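Local atomic coordinates of 3-hydroxyacyl-CoA dehydrogenase (PDB entry 1ZEJ), a protein that probably works as an NAD-dependent dehydrogenase of the 3-hydroxyacyl-CoA dehydrogenase family, oxidising a hydroxyl group of its substrate, and acts as a homodimer. Residues V140-S145 and V167-G172. Residues are numbered along the deposited sequence; the frame is centred on the assembly and turned at random.
Sequences VEIVIS and VVVCKG
Val140-Ile144 and Val167-Lys171 run as neighbouring parallel strands, 4.6 Å apart at the closest approach of their axes, and five backbone hydrogen bonds join them, from Val168 N to Val140 O at one end to Gly172 N to Ile144 O (2.8 Å) at the other. On the face carrying Ile142, Ile144, Val167 and Val169, beta-branched residues suit the extended backbone; Ile144 packs on Val153, and Val167 on Leu160 and Arg161, of helix 150-162, while Ile142 also touches Leu126. The CD1 methyl of Ile142 meets CG1 of Val167 at 3.8 Å, the two side chains crossing at a slant. Ile144 holds CG1 between its backbone N and carbonyl carbon (chi1 72°), which sets that branch against CG of the Lys171 stem at 4.0 Å, the two side chains lying side by side and pointing the same way, while CG2 reaches Val169 CG1 at 4.1 Å. Trimming Ile144 to an alanine would probably open a gap between Val169 and the stem of Lys171 and lose the packing on Val153. The other face bears Glu141, Val143, Val168 and Cys170. Here Cys170, small enough to fit beside a carboxylate, brings SG to 3.8 Å from OE2 of Glu141. That buried carboxylate has its polar partners beyond these two strands: OE1 bonds Ser174 OG and His129 ND1, and OE2 bonds Val176 N. Val143 lays CG1 against the backbone of Gly172, 3.5 Å from its C, where a positive phi of 73° favours glycine. Val167 O accepts a hydrogen bond from NH1 of Arg202 of the second subunit. The strands belong to a right-handed beta-alpha-beta crossover through helix 150-162, at the edge of the Rossmann-type NAD-binding domain, and Glu141 probably helps to orient His129, predicted to be important for catalysis, consistent with the His-Glu pair of 3-hydroxyacyl-CoA dehydrogenases.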
loop_
_atom_site.group_PDB
_atom_site.type_symbol
_atom_site.label_atom_id
_atom_site.label_comp_id
_atom_site.label_asym_id
_atom_site.label_seq_id
_atom_site.Cartn_x
_atom_site.Cartn_y
_atom_site.Cartn_z
ATOM N N VAL A 140 4.180 -8.833 13.357
ATOM C CA VAL A 140 3.195 -9.189 14.362
ATOM C C VAL A 140 2.821 -7.898 15.067
ATOM O O VAL A 140 3.690 -7.127 15.469
ATOM C CB VAL A 140 3.701 -10.231 15.365
ATOM C CG1 VAL A 140 2.620 -10.612 16.330
ATOM C CG2 VAL A 140 4.184 -11.440 14.646
ATOM N N GLU A 141 1.532 -7.657 15.181
ATOM C CA GLU A 141 1.015 -6.508 15.917
ATOM C C GLU A 141 0.592 -6.928 17.310
ATOM O O GLU A 141 -0.060 -7.952 17.475
ATOM C CB GLU A 141 -0.191 -5.921 15.237
ATOM C CG GLU A 141 0.113 -5.192 13.948
ATOM C CD GLU A 141 -1.158 -4.657 13.304
ATOM O OE1 GLU A 141 -2.183 -5.412 13.315
ATOM O OE2 GLU A 141 -1.157 -3.477 12.825
ATOM N N ILE A 142 0.990 -6.158 18.305
ATOM C CA ILE A 142 0.418 -6.311 19.640
ATOM C C ILE A 142 -0.652 -5.273 19.766
ATOM O O ILE A 142 -0.369 -4.091 19.535
ATOM C CB ILE A 142 1.481 -6.088 20.705
ATOM C CG1 ILE A 142 2.534 -7.214 20.613
ATOM C CG2 ILE A 142 0.840 -5.942 22.099
ATOM C CD1 ILE A 142 3.714 -7.040 21.490
ATOM N N VAL A 143 -1.859 -5.695 20.145
ATOM C CA VAL A 143 -2.979 -4.784 20.232
ATOM C C VAL A 143 -3.407 -4.768 21.694
ATOM O O VAL A 143 -3.883 -5.767 22.209
ATOM C CB VAL A 143 -4.112 -5.213 19.317
ATOM C CG1 VAL A 143 -5.239 -4.172 19.332
ATOM C CG2 VAL A 143 -3.613 -5.402 17.889
ATOM N N ILE A 144 -3.200 -3.640 22.348
ATOM C CA ILE A 144 -3.465 -3.543 23.761
ATOM C C ILE A 144 -4.863 -2.998 24.088
ATOM O O ILE A 144 -5.448 -2.201 23.354
ATOM C CB ILE A 144 -2.345 -2.796 24.501
ATOM C CG1 ILE A 144 -2.330 -1.303 24.213
ATOM C CG2 ILE A 144 -0.978 -3.424 24.144
ATOM C CD1 ILE A 144 -1.570 -0.543 25.236
ATOM N N SER A 145 -5.393 -3.448 25.207
ATOM C CA SER A 145 -6.638 -2.905 25.709
ATOM C C SER A 145 -6.309 -1.747 26.641
ATOM O O SER A 145 -5.131 -1.525 26.959
ATOM C CB SER A 145 -7.414 -3.976 26.425
ATOM O OG SER A 145 -6.966 -4.166 27.761
ATOM N N VAL A 167 7.817 -6.121 15.275
ATOM C CA VAL A 167 6.677 -5.918 16.168
ATOM C C VAL A 167 6.226 -4.465 16.145
ATOM O O VAL A 167 7.044 -3.554 16.251
ATOM C CB VAL A 167 6.998 -6.306 17.640
ATOM C CG1 VAL A 167 5.811 -5.959 18.554
ATOM C CG2 VAL A 167 7.332 -7.730 17.747
ATOM N N VAL A 168 4.917 -4.259 16.010
ATOM C CA VAL A 168 4.305 -2.956 16.172
ATOM C C VAL A 168 3.228 -3.065 17.265
ATOM O O VAL A 168 2.384 -3.966 17.215
ATOM C CB VAL A 168 3.651 -2.445 14.849
ATOM C CG1 VAL A 168 2.941 -1.130 15.067
ATOM C CG2 VAL A 168 4.693 -2.250 13.763
ATOM N N VAL A 169 3.291 -2.154 18.247
ATOM C CA VAL A 169 2.326 -2.118 19.349
ATOM C C VAL A 169 1.276 -1.076 19.042
ATOM O O VAL A 169 1.646 0.048 18.717
ATOM C CB VAL A 169 3.025 -1.771 20.688
ATOM C CG1 VAL A 169 2.003 -1.815 21.819
ATOM C CG2 VAL A 169 4.163 -2.732 20.993
ATOM N N CYS A 170 -0.001 -1.455 19.150
ATOM C CA CYS A 170 -1.152 -0.669 18.697
ATOM C C CYS A 170 -2.061 -0.560 19.906
ATOM O O CYS A 170 -2.121 -1.505 20.654
ATOM C CB CYS A 170 -2.021 -1.444 17.635
ATOM S SG CYS A 170 -1.272 -2.148 16.377
ATOM N N LYS A 171 -2.789 0.542 20.039
ATOM C CA LYS A 171 -3.811 0.695 21.073
ATOM C C LYS A 171 -5.187 0.403 20.502
ATOM O O LYS A 171 -5.621 1.031 19.537
ATOM C CB LYS A 171 -3.775 2.096 21.711
ATOM C CG LYS A 171 -2.594 2.340 22.646
ATOM C CD LYS A 171 -2.909 3.467 23.681
ATOM C CE LYS A 171 -1.653 3.868 24.514
ATOM N NZ LYS A 171 -0.565 4.450 23.675
ATOM N N GLY A 172 -5.864 -0.566 21.097
ATOM C CA GLY A 172 -7.259 -0.861 20.831
ATOM C C GLY A 172 -7.587 -1.528 19.514
ATOM O O GLY A 172 -8.409 -2.459 19.498
#